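Spore germination lipase LipC (Metagenome, PDB 6NKD) probably hydrolyses ester bonds in lipids as a serine hydrolase of the GDSL family, with a likely part in spore germination. Local coordinates at residues A[66-77]-A[121-132]; A[5-13]-A[25-33]. All blocks are in the same frame, centred on the assembly; numbering follows the deposited sequence.

Contact 1: residues A[66-77]-A[121-132]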
loop_
_atom_site.group_PDB
_atom_site.type_symbol
_atom_site.label_atom_id
_atom_site.label_comp_id
_atom_site.label_asym_id
_atom_site.label_seq_id
_atom_site.Cartn_x
_atom_site.Cartn_y
_atom_site.Cartn_z
HETATM N N MSE A 66 -24.332 -10.225 5.125
HETATM C CA MSE A 66 -25.418 -11.182 4.949
HETATM C C MSE A 66 -26.239 -10.839 3.714
HETATM O O MSE A 66 -26.779 -11.725 3.052
HETATM C CB MSE A 66 -26.320 -11.223 6.182
HETATM C CG MSE A 66 -26.488 -12.619 6.743
HETATM SE SE MSE A 66 -27.884 -12.791 8.088
HETATM C CE MSE A 66 -29.402 -13.120 6.908
ATOM N N GLU A 67 -26.330 -9.542 3.417
ATOM C CA GLU A 67 -27.012 -9.104 2.203
ATOM C C GLU A 67 -26.340 -9.680 0.963
ATOM O O GLU A 67 -27.003 -10.263 0.096
ATOM C CB GLU A 67 -27.037 -7.575 2.140
ATOM C CG GLU A 67 -28.047 -6.919 3.067
ATOM C CD GLU A 67 -29.399 -6.730 2.412
ATOM O OE1 GLU A 67 -29.487 -6.883 1.176
ATOM O OE2 GLU A 67 -30.375 -6.426 3.131
ATOM N N GLN A 68 -25.016 -9.538 0.868
ATOM C CA GLN A 68 -24.308 -9.981 -0.328
ATOM C C GLN A 68 -24.196 -11.498 -0.394
ATOM O O GLN A 68 -24.111 -12.063 -1.490
ATOM C CB GLN A 68 -22.922 -9.340 -0.383
ATOM C CG GLN A 68 -22.938 -7.832 -0.211
ATOM C CD GLN A 68 -23.845 -7.140 -1.212
ATOM O OE1 GLN A 68 -23.841 -7.464 -2.400
ATOM N NE2 GLN A 68 -24.632 -6.183 -0.733
ATOM N N VAL A 69 -24.188 -12.174 0.757
ATOM C CA VAL A 69 -24.143 -13.633 0.752
ATOM C C VAL A 69 -25.485 -14.206 0.315
ATOM O O VAL A 69 -25.543 -15.193 -0.429
ATOM C CB VAL A 69 -23.718 -14.159 2.135
ATOM C CG1 VAL A 69 -23.934 -15.664 2.231
ATOM C CG2 VAL A 69 -22.262 -13.814 2.407
ATOM N N LYS A 70 -26.584 -13.592 0.759
ATOM C CA LYS A 70 -27.907 -14.077 0.378
ATOM C C LYS A 70 -28.137 -13.938 -1.121
ATOM O O LYS A 70 -28.715 -14.829 -1.754
ATOM C CB LYS A 70 -28.984 -13.323 1.158
ATOM C CG LYS A 70 -30.403 -13.763 0.838
ATOM C CD LYS A 70 -31.422 -12.916 1.580
ATOM C CE LYS A 70 -32.835 -13.408 1.323
ATOM N NZ LYS A 70 -33.022 -14.807 1.799
ATOM N N LYS A 71 -27.690 -12.827 -1.708
ATOM C CA LYS A 71 -27.831 -12.606 -3.141
ATOM C C LYS A 71 -26.810 -13.378 -3.964
ATOM O O LYS A 71 -26.965 -13.465 -5.186
ATOM C CB LYS A 71 -27.704 -11.115 -3.460
ATOM C CG LYS A 71 -28.677 -10.222 -2.711
ATOM C CD LYS A 71 -28.414 -8.745 -2.989
ATOM C CE LYS A 71 -27.043 -8.307 -2.485
ATOM N NZ LYS A 71 -25.972 -8.428 -3.515
ATOM N N ALA A 72 -25.782 -13.937 -3.332
ATOM C CA ALA A 72 -24.689 -14.552 -4.072
ATOM C C ALA A 72 -25.127 -15.867 -4.704
ATOM O O ALA A 72 -25.682 -16.741 -4.031
ATOM C CB ALA A 72 -23.495 -14.789 -3.150
ATOM N N ASP A 73 -24.875 -15.999 -6.004
ATOM C CA ASP A 73 -25.053 -17.266 -6.699
ATOM C C ASP A 73 -23.829 -18.162 -6.589
ATOM O O ASP A 73 -23.959 -19.387 -6.710
ATOM C CB ASP A 73 -25.369 -17.018 -8.177
ATOM C CG ASP A 73 -26.497 -16.025 -8.374
ATOM O OD1 ASP A 73 -27.503 -16.109 -7.639
ATOM O OD2 ASP A 73 -26.374 -15.154 -9.262
ATOM N N VAL A 74 -22.653 -17.578 -6.372
ATOM C CA VAL A 74 -21.403 -18.309 -6.203
ATOM C C VAL A 74 -20.665 -17.701 -5.019
ATOM O O VAL A 74 -20.587 -16.474 -4.897
ATOM C CB VAL A 74 -20.528 -18.256 -7.472
ATOM C CG1 VAL A 74 -19.199 -18.959 -7.237
ATOM C CG2 VAL A 74 -21.256 -18.875 -8.657
ATOM N N ILE A 75 -20.135 -18.554 -4.144
ATOM C CA ILE A 75 -19.387 -18.122 -2.969
ATOM C C ILE A 75 -18.070 -18.884 -2.929
ATOM O O ILE A 75 -18.055 -20.112 -3.066
ATOM C CB ILE A 75 -20.176 -18.352 -1.665
ATOM C CG1 ILE A 75 -21.546 -17.678 -1.734
ATOM C CG2 ILE A 75 -19.389 -17.834 -0.469
ATOM C CD1 ILE A 75 -22.374 -17.853 -0.481
ATOM N N THR A 76 -16.969 -18.160 -2.745
ATOM C CA THR A 76 -15.653 -18.757 -2.571
ATOM C C THR A 76 -15.093 -18.355 -1.216
ATOM O O THR A 76 -15.242 -17.205 -0.789
ATOM C CB THR A 76 -14.687 -18.338 -3.683
ATOM O OG1 THR A 76 -14.641 -16.908 -3.768
ATOM C CG2 THR A 76 -15.129 -18.914 -5.018
ATOM N N ILE A 77 -14.453 -19.305 -0.538
ATOM C CA ILE A 77 -13.921 -19.090 0.802
ATOM C C ILE A 77 -12.480 -19.578 0.843
ATOM O O ILE A 77 -12.177 -20.676 0.365
ATOM C CB ILE A 77 -14.762 -19.806 1.877
ATOM C CG1 ILE A 77 -16.228 -19.379 1.785
ATOM C CG2 ILE A 77 -14.213 -19.511 3.265
ATOM C CD1 ILE A 77 -17.117 -20.022 2.823
ATOM N N ILE A 121 -28.748 -18.459 6.136
ATOM C CA ILE A 121 -28.990 -17.139 5.564
ATOM C C ILE A 121 -29.946 -17.235 4.384
ATOM O O ILE A 121 -30.883 -16.439 4.258
ATOM C CB ILE A 121 -27.656 -16.486 5.160
ATOM C CG1 ILE A 121 -26.829 -16.146 6.402
ATOM C CG2 ILE A 121 -27.898 -15.245 4.315
ATOM C CD1 ILE A 121 -25.356 -15.944 6.112
ATOM N N LYS A 122 -29.730 -18.213 3.503
ATOM C CA LYS A 122 -30.551 -18.324 2.303
ATOM C C LYS A 122 -31.864 -19.045 2.580
ATOM O O LYS A 122 -32.924 -18.602 2.126
ATOM C CB LYS A 122 -29.769 -19.034 1.199
ATOM C CG LYS A 122 -28.677 -18.175 0.586
ATOM C CD LYS A 122 -27.982 -18.890 -0.557
ATOM C CE LYS A 122 -27.327 -17.893 -1.496
ATOM N NZ LYS A 122 -28.340 -17.055 -2.194
ATOM N N GLY A 123 -31.817 -20.150 3.319
ATOM C CA GLY A 123 -33.024 -20.884 3.640
ATOM C C GLY A 123 -33.258 -22.081 2.744
ATOM O O GLY A 123 -32.309 -22.681 2.230
ATOM N N GLU A 124 -34.526 -22.435 2.544
ATOM C CA GLU A 124 -34.895 -23.604 1.757
ATOM C C GLU A 124 -35.404 -23.249 0.367
ATOM O O GLU A 124 -35.493 -24.138 -0.488
ATOM C CB GLU A 124 -35.962 -24.424 2.494
ATOM C CG GLU A 124 -35.603 -24.804 3.930
ATOM C CD GLU A 124 -35.828 -23.671 4.918
ATOM O OE1 GLU A 124 -35.467 -23.832 6.102
ATOM O OE2 GLU A 124 -36.362 -22.619 4.507
ATOM N N LYS A 125 -35.739 -21.981 0.123
ATOM C CA LYS A 125 -36.236 -21.578 -1.188
ATOM C C LYS A 125 -35.141 -21.658 -2.244
ATOM O O LYS A 125 -35.343 -22.231 -3.321
ATOM C CB LYS A 125 -36.806 -20.160 -1.114
ATOM C CG LYS A 125 -37.075 -19.530 -2.469
ATOM C CD LYS A 125 -37.465 -18.067 -2.329
ATOM C CE LYS A 125 -38.772 -17.779 -3.047
ATOM N NZ LYS A 125 -38.631 -16.690 -4.051
ATOM N N ASP A 126 -33.976 -21.086 -1.955
ATOM C CA ASP A 126 -32.882 -20.994 -2.919
ATOM C C ASP A 126 -31.828 -22.043 -2.578
ATOM O O ASP A 126 -30.963 -21.822 -1.727
ATOM C CB ASP A 126 -32.291 -19.588 -2.930
ATOM C CG ASP A 126 -32.078 -19.031 -1.535
ATOM O OD1 ASP A 126 -32.473 -19.701 -0.560
ATOM O OD2 ASP A 126 -31.514 -17.923 -1.417
ATOM N N THR A 127 -31.908 -23.192 -3.245
ATOM C CA THR A 127 -30.859 -24.199 -3.201
ATOM C C THR A 127 -29.964 -24.142 -4.431
ATOM O O THR A 127 -29.135 -25.036 -4.628
ATOM C CB THR A 127 -31.466 -25.596 -3.056
ATOM O OG1 THR A 127 -32.806 -25.590 -3.565
ATOM C CG2 THR A 127 -31.476 -26.026 -1.595
ATOM N N ARG A 128 -30.114 -23.110 -5.256
ATOM C CA ARG A 128 -29.332 -22.938 -6.472
ATOM C C ARG A 128 -27.990 -22.264 -6.220
ATOM O O ARG A 128 -27.252 -22.009 -7.177
ATOM C CB ARG A 128 -30.136 -22.127 -7.494
ATOM C CG ARG A 128 -30.078 -22.664 -8.912
ATOM C CD ARG A 128 -31.061 -21.925 -9.807
ATOM N NE ARG A 128 -30.958 -22.341 -11.201
ATOM C CZ ARG A 128 -31.710 -23.284 -11.761
ATOM N NH1 ARG A 128 -32.629 -23.916 -11.044
ATOM N NH2 ARG A 128 -31.545 -23.592 -13.039
ATOM N N TYR A 129 -27.662 -21.968 -4.966
ATOM C CA TYR A 129 -26.390 -21.345 -4.635
ATOM C C TYR A 129 -25.234 -22.315 -4.873
ATOM O O TYR A 129 -25.416 -23.524 -5.044
ATOM C CB TYR A 129 -26.386 -20.849 -3.186
ATOM C CG TYR A 129 -26.466 -21.920 -2.106
ATOM C CD1 TYR A 129 -27.233 -23.068 -2.276
ATOM C CD2 TYR A 129 -25.779 -21.768 -0.908
ATOM C CE1 TYR A 129 -27.306 -24.035 -1.291
ATOM C CE2 TYR A 129 -25.848 -22.732 0.084
ATOM C CZ TYR A 129 -26.612 -23.861 -0.113
ATOM O OH TYR A 129 -26.685 -24.822 0.868
ATOM N N LEU A 130 -24.023 -21.762 -4.880
ATOM C CA LEU A 130 -22.819 -22.518 -5.192
ATOM C C LEU A 130 -21.691 -22.057 -4.284
ATOM O O LEU A 130 -21.446 -20.854 -4.160
ATOM C CB LEU A 130 -22.423 -22.334 -6.660
ATOM C CG LEU A 130 -22.027 -23.592 -7.428
ATOM C CD1 LEU A 130 -23.225 -24.520 -7.582
ATOM C CD2 LEU A 130 -21.450 -23.214 -8.779
ATOM N N VAL A 131 -21.006 -23.010 -3.656
ATOM C CA VAL A 131 -19.902 -22.718 -2.749
ATOM C C VAL A 131 -18.690 -23.520 -3.198
ATOM O O VAL A 131 -18.760 -24.750 -3.307
ATOM C CB VAL A 131 -20.248 -23.042 -1.286
ATOM C CG1 VAL A 131 -19.037 -22.813 -0.397
ATOM C CG2 VAL A 131 -21.425 -22.199 -0.816
ATOM N N ARG A 132 -17.586 -22.828 -3.461
ATOM C CA ARG A 132 -16.316 -23.452 -3.819
ATOM C C ARG A 132 -15.267 -22.984 -2.818
ATOM O O ARG A 132 -14.805 -21.841 -2.886
ATOM C CB ARG A 132 -15.903 -23.097 -5.248
ATOM C CG ARG A 132 -16.471 -24.007 -6.332
ATOM C CD ARG A 132 -17.920 -23.687 -6.654
ATOM N NE ARG A 132 -18.416 -24.485 -7.773
ATOM C CZ ARG A 132 -19.107 -25.612 -7.641
ATOM N NH1 ARG A 132 -19.396 -26.077 -6.433
ATOM N NH2 ARG A 132 -19.517 -26.272 -8.717
#

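Contact 2: residues A[5-13]-A[25-33]. With SO4 (sulfate ion), chain D.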
loop_
_atom_site.group_PDB
_atom_site.type_symbol
_atom_site.label_atom_id
_atom_site.label_comp_id
_atom_site.label_asym_id
_atom_site.label_seq_id
_atom_site.Cartn_x
_atom_site.Cartn_y
_atom_site.Cartn_z
ATOM N N TYR A 5 -21.544 -12.737 -7.437
ATOM C CA TYR A 5 -20.507 -13.624 -6.920
ATOM C C TYR A 5 -19.802 -12.916 -5.771
ATOM O O TYR A 5 -19.137 -11.895 -5.979
ATOM C CB TYR A 5 -19.526 -14.013 -8.027
ATOM C CG TYR A 5 -18.190 -14.534 -7.542
ATOM C CD1 TYR A 5 -18.114 -15.554 -6.600
ATOM C CD2 TYR A 5 -17.003 -14.020 -8.045
ATOM C CE1 TYR A 5 -16.894 -16.031 -6.159
ATOM C CE2 TYR A 5 -15.777 -14.492 -7.612
ATOM C CZ TYR A 5 -15.728 -15.498 -6.671
ATOM O OH TYR A 5 -14.510 -15.972 -6.239
ATOM N N THR A 6 -19.953 -13.452 -4.563
ATOM C CA THR A 6 -19.272 -12.923 -3.392
ATOM C C THR A 6 -18.068 -13.797 -3.062
ATOM O O THR A 6 -18.060 -15.004 -3.320
ATOM C CB THR A 6 -20.219 -12.833 -2.188
ATOM O OG1 THR A 6 -19.705 -11.887 -1.242
ATOM C CG2 THR A 6 -20.370 -14.183 -1.499
ATOM N N ALA A 7 -17.034 -13.168 -2.509
ATOM C CA ALA A 7 -15.792 -13.860 -2.198
ATOM C C ALA A 7 -15.319 -13.450 -0.814
ATOM O O ALA A 7 -15.220 -12.255 -0.517
ATOM C CB ALA A 7 -14.708 -13.560 -3.240
ATOM N N LEU A 8 -15.031 -14.440 0.024
ATOM C CA LEU A 8 -14.587 -14.217 1.390
ATOM C C LEU A 8 -13.297 -14.985 1.625
ATOM O O LEU A 8 -13.086 -16.056 1.051
ATOM C CB LEU A 8 -15.650 -14.668 2.399
ATOM C CG LEU A 8 -17.104 -14.434 1.985
ATOM C CD1 LEU A 8 -18.013 -15.471 2.622
ATOM C CD2 LEU A 8 -17.546 -13.027 2.354
ATOM N N GLY A 9 -12.431 -14.433 2.464
ATOM C CA GLY A 9 -11.227 -15.152 2.830
ATOM C C GLY A 9 -10.128 -14.208 3.286
ATOM O O GLY A 9 -10.390 -13.088 3.723
ATOM N N ASP A 10 -8.896 -14.700 3.167
ATOM C CA ASP A 10 -7.726 -14.006 3.687
ATOM C C ASP A 10 -6.936 -13.335 2.571
ATOM O O ASP A 10 -7.518 -12.695 1.690
ATOM C CB ASP A 10 -6.843 -14.985 4.469
ATOM C CG ASP A 10 -6.507 -16.239 3.674
ATOM O OD1 ASP A 10 -5.693 -17.052 4.162
ATOM O OD2 ASP A 10 -7.041 -16.405 2.556
ATOM N N SER A 11 -5.609 -13.475 2.599
ATOM C CA SER A 11 -4.770 -12.782 1.626
ATOM C C SER A 11 -4.937 -13.350 0.222
ATOM O O SER A 11 -4.718 -12.635 -0.761
ATOM C CB SER A 11 -3.303 -12.849 2.054
ATOM O OG SER A 11 -2.899 -14.185 2.293
ATOM N N LEU A 12 -5.321 -14.623 0.106
ATOM C CA LEU A 12 -5.520 -15.210 -1.216
ATOM C C LEU A 12 -6.681 -14.543 -1.942
ATOM O O LEU A 12 -6.579 -14.228 -3.135
ATOM C CB LEU A 12 -5.756 -16.716 -1.099
ATOM C CG LEU A 12 -4.680 -17.567 -0.417
ATOM C CD1 LEU A 12 -4.881 -19.042 -0.740
ATOM C CD2 LEU A 12 -3.285 -17.109 -0.811
ATOM N N THR A 13 -7.794 -14.317 -1.237
ATOM C CA THR A 13 -8.926 -13.621 -1.839
ATOM C C THR A 13 -8.588 -12.163 -2.130
ATOM O O THR A 13 -9.121 -11.581 -3.082
ATOM C CB THR A 13 -10.149 -13.720 -0.923
ATOM O OG1 THR A 13 -10.399 -15.094 -0.606
ATOM C CG2 THR A 13 -11.385 -13.137 -1.600
ATOM N N PHE A 25 -6.956 -14.486 -8.060
ATOM C CA PHE A 25 -7.732 -15.612 -8.568
ATOM C C PHE A 25 -9.227 -15.328 -8.607
ATOM O O PHE A 25 -9.938 -15.961 -9.396
ATOM C CB PHE A 25 -7.460 -16.880 -7.741
ATOM C CG PHE A 25 -8.314 -17.014 -6.501
ATOM C CD1 PHE A 25 -9.536 -17.674 -6.544
ATOM C CD2 PHE A 25 -7.880 -16.509 -5.285
ATOM C CE1 PHE A 25 -10.319 -17.803 -5.406
ATOM C CE2 PHE A 25 -8.656 -16.640 -4.141
ATOM C CZ PHE A 25 -9.876 -17.289 -4.204
ATOM N N VAL A 26 -9.724 -14.395 -7.790
ATOM C CA VAL A 26 -11.170 -14.214 -7.692
ATOM C C VAL A 26 -11.714 -13.505 -8.927
ATOM O O VAL A 26 -12.833 -13.784 -9.369
ATOM C CB VAL A 26 -11.544 -13.475 -6.391
ATOM C CG1 VAL A 26 -10.855 -14.109 -5.201
ATOM C CG2 VAL A 26 -11.222 -11.989 -6.474
ATOM N N GLN A 27 -10.940 -12.588 -9.510
ATOM C CA GLN A 27 -11.396 -11.875 -10.696
ATOM C C GLN A 27 -11.036 -12.589 -11.989
ATOM O O GLN A 27 -11.715 -12.384 -13.002
ATOM C CB GLN A 27 -10.831 -10.449 -10.721
ATOM C CG GLN A 27 -9.450 -10.304 -10.116
ATOM C CD GLN A 27 -9.491 -9.985 -8.634
ATOM O OE1 GLN A 27 -8.639 -10.435 -7.867
ATOM N NE2 GLN A 27 -10.482 -9.203 -8.224
ATOM N N ARG A 28 -9.990 -13.416 -11.983
ATOM C CA ARG A 28 -9.772 -14.320 -13.107
ATOM C C ARG A 28 -10.852 -15.392 -13.152
ATOM O O ARG A 28 -11.268 -15.821 -14.234
ATOM C CB ARG A 28 -8.384 -14.953 -13.014
ATOM C CG ARG A 28 -7.245 -13.952 -13.075
ATOM C CD ARG A 28 -5.924 -14.585 -12.673
ATOM N NE ARG A 28 -4.894 -13.579 -12.434
ATOM C CZ ARG A 28 -3.981 -13.214 -13.328
ATOM N NH1 ARG A 28 -3.082 -12.286 -13.023
ATOM N NH2 ARG A 28 -3.962 -13.781 -14.526
ATOM N N TYR A 29 -11.323 -15.833 -11.982
ATOM C CA TYR A 29 -12.439 -16.771 -11.931
ATOM C C TYR A 29 -13.746 -16.095 -12.320
ATOM O O TYR A 29 -14.635 -16.743 -12.884
ATOM C CB TYR A 29 -12.534 -17.385 -10.532
ATOM C CG TYR A 29 -13.687 -18.345 -10.316
ATOM C CD1 TYR A 29 -14.008 -19.309 -11.263
ATOM C CD2 TYR A 29 -14.434 -18.304 -9.145
ATOM C CE1 TYR A 29 -15.056 -20.191 -11.058
ATOM C CE2 TYR A 29 -15.479 -19.183 -8.930
ATOM C CZ TYR A 29 -15.787 -20.124 -9.889
ATOM O OH TYR A 29 -16.827 -21.000 -9.676
ATOM N N LYS A 30 -13.880 -14.798 -12.034
ATOM C CA LYS A 30 -15.075 -14.070 -12.445
ATOM C C LYS A 30 -15.154 -13.949 -13.962
ATOM O O LYS A 30 -16.231 -14.104 -14.548
ATOM C CB LYS A 30 -15.097 -12.691 -11.787
ATOM C CG LYS A 30 -15.903 -11.639 -12.540
ATOM C CD LYS A 30 -15.917 -10.321 -11.783
ATOM C CE LYS A 30 -16.050 -9.136 -12.725
ATOM N NZ LYS A 30 -17.267 -9.225 -13.574
ATOM N N ARG A 31 -14.020 -13.685 -14.617
ATOM C CA ARG A 31 -14.021 -13.557 -16.070
ATOM C C ARG A 31 -14.348 -14.884 -16.742
ATOM O O ARG A 31 -15.095 -14.921 -17.727
ATOM C CB ARG A 31 -12.671 -13.024 -16.550
ATOM C CG ARG A 31 -12.509 -13.015 -18.060
ATOM C CD ARG A 31 -11.299 -12.199 -18.481
ATOM N NE ARG A 31 -11.457 -10.787 -18.147
ATOM C CZ ARG A 31 -10.594 -9.837 -18.492
ATOM N NH1 ARG A 31 -9.507 -10.146 -19.186
ATOM N NH2 ARG A 31 -10.819 -8.576 -18.145
ATOM N N LYS A 32 -13.801 -15.986 -16.224
ATOM C CA LYS A 32 -14.098 -17.293 -16.797
ATOM C C LYS A 32 -15.531 -17.717 -16.505
ATOM O O LYS A 32 -16.143 -18.426 -17.311
ATOM C CB LYS A 32 -13.114 -18.334 -16.266
ATOM C CG LYS A 32 -11.665 -17.995 -16.548
ATOM C CD LYS A 32 -10.728 -19.069 -16.038
ATOM C CE LYS A 32 -9.287 -18.634 -16.206
ATOM N NZ LYS A 32 -8.477 -19.672 -16.892
HETATM N N MSE A 33 -16.077 -17.294 -15.369
HETATM C CA MSE A 33 -17.465 -17.570 -15.025
HETATM C C MSE A 33 -18.397 -16.915 -16.036
HETATM O O MSE A 33 -19.373 -17.521 -16.477
HETATM C CB MSE A 33 -17.778 -17.074 -13.613
HETATM C CG MSE A 33 -19.146 -17.470 -13.095
HETATM SE SE MSE A 33 -19.540 -16.613 -11.392
HETATM C CE MSE A 33 -17.951 -17.154 -10.404
HETATM S S SO4 D . -14.283 -8.631 -16.663
HETATM O O1 SO4 D . -15.291 -7.939 -15.864
HETATM O O2 SO4 D . -13.379 -9.356 -15.775
HETATM O O3 SO4 D . -14.937 -9.577 -17.563
HETATM O O4 SO4 D . -13.525 -7.661 -17.445
#

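Contact 1: residues A[66-77]-A[121-132]
Carbonyl oxygen L130 O accepts I75 N of the neighbouring strand at 2.6 Å, the shortest sound bond between the segments, and also receives a CA-H...O contact from V74 CA. One step on, the roles reverse. I75 O accepts R132 N at 2.8 Å with a fairly straight N-H (166°), and V131 CA leans on the same oxygen at 3.2 Å. These bonds join strand 74-77 to strand 130-132 in parallel register, the segments inclined by 21°. Side chains alternate between the faces of the sheet. V74 and L130 lie side by side on one, V74 CG2 being 4.2 Å from L130 CB, while I75 and V131 share the other. R132 also leaves from the V74 face; L130 CD2 rests over its guanidinium, and P164 O takes its NH1.

Where the helices end, I121 packs from the end of helix 98-122 against helix 66-71. The selenomethionine M66 crosses it obliquely: M66 CG lies 3.6 Å from I121 CG1, and a bend at chi3 (87°) folds M66 CE back to 3.7 Å from I121 CG2. V69 CG1 reaches I121 CD1, and K70 CB packs on I121 CG2. K122 reaches across to the end of helix 66-71, with a weak bond to A72 O and a loose salt bridge to D126, but its amine sits too close to a neighbour for either to be relied upon.

The two parallel strands are joined by a beta-alpha-beta crossover through helices 81-94 and 98-122; I77 packs on Y111 and M114 of the second. Main-chain polarity thus fixes the strand register, whereas the helix ends meet mainly through apolar side chains, so that shape rather than polar bonding sets the fit.

Contact 2: residues A[5-13]-A[25-33]
The selenomethionine M33 lays its methyl CE over one face of the Y5 ring, 4.0 Å from the centroid and 17° off the normal, with its selenium set obliquely: a Met-aromatic contact. Y29 turns its edge to the face of Y5 in a T-shaped pair, centroids 5.6 Å apart and planes at 83°. The rim of Y5 comes up to helix 25-33 as well, Y5 CE2 lying 3.5 Å from V26 O. Y5 leaves strand 5-9 with chi1 at 161°, CG opposite the main-chain nitrogen, which carries the ring across to the helix, and its hydroxyl bonds to T76 OG1 of the adjacent strand. A valine here would probably leave M33 and Y29 without the ring they pack on and T76 without its hydroxyl partner.

Farther along, V26 CG1 wedges against T13 CG2 at 3.8 Å, while F25 brings its edge to L12 O, F25 CE2 at 3.3 Å. L12 ends the sequence G9-D10-S11-L12, the GDSL motif that names the family, and T13 follows it; S11 is the probable nucleophile, its OG bonded to H189, and D10, at the N-cap, accepts a weak bond from L12 N.

On the helix's outer side R31 NH2 bonds O4 of a sulfate, probably from the crystallisation liquor, at 2.9 Å; K30 NZ, paired with E34, adds only a weak bond. Strand and helix therefore meet through aromatic and aliphatic surfaces, while the Y5 hydroxyl ties the ring to the next strand.

How the contacts relate
Contact 2 comes first along the chain, and the centres of the two contacts lie about 15 Å apart on one parallel five-stranded sheet. Strand 3-9 sits directly beside strand 74-77, which in turn borders 130-134, so the two contacts share the middle of the sheet; T76 O to L8 N, at 2.9 Å, is a probable hydrogen bond joining them. Contact 2 adds helix 25-37 and carries the probable nucleophile just past the C-terminal end of its strand, whereas contact 1 lies away from the catalytic residues and ties in helices 63-71 and 98-122. Helices 25-37 and 63-71 carry the residues that reach the second subunit.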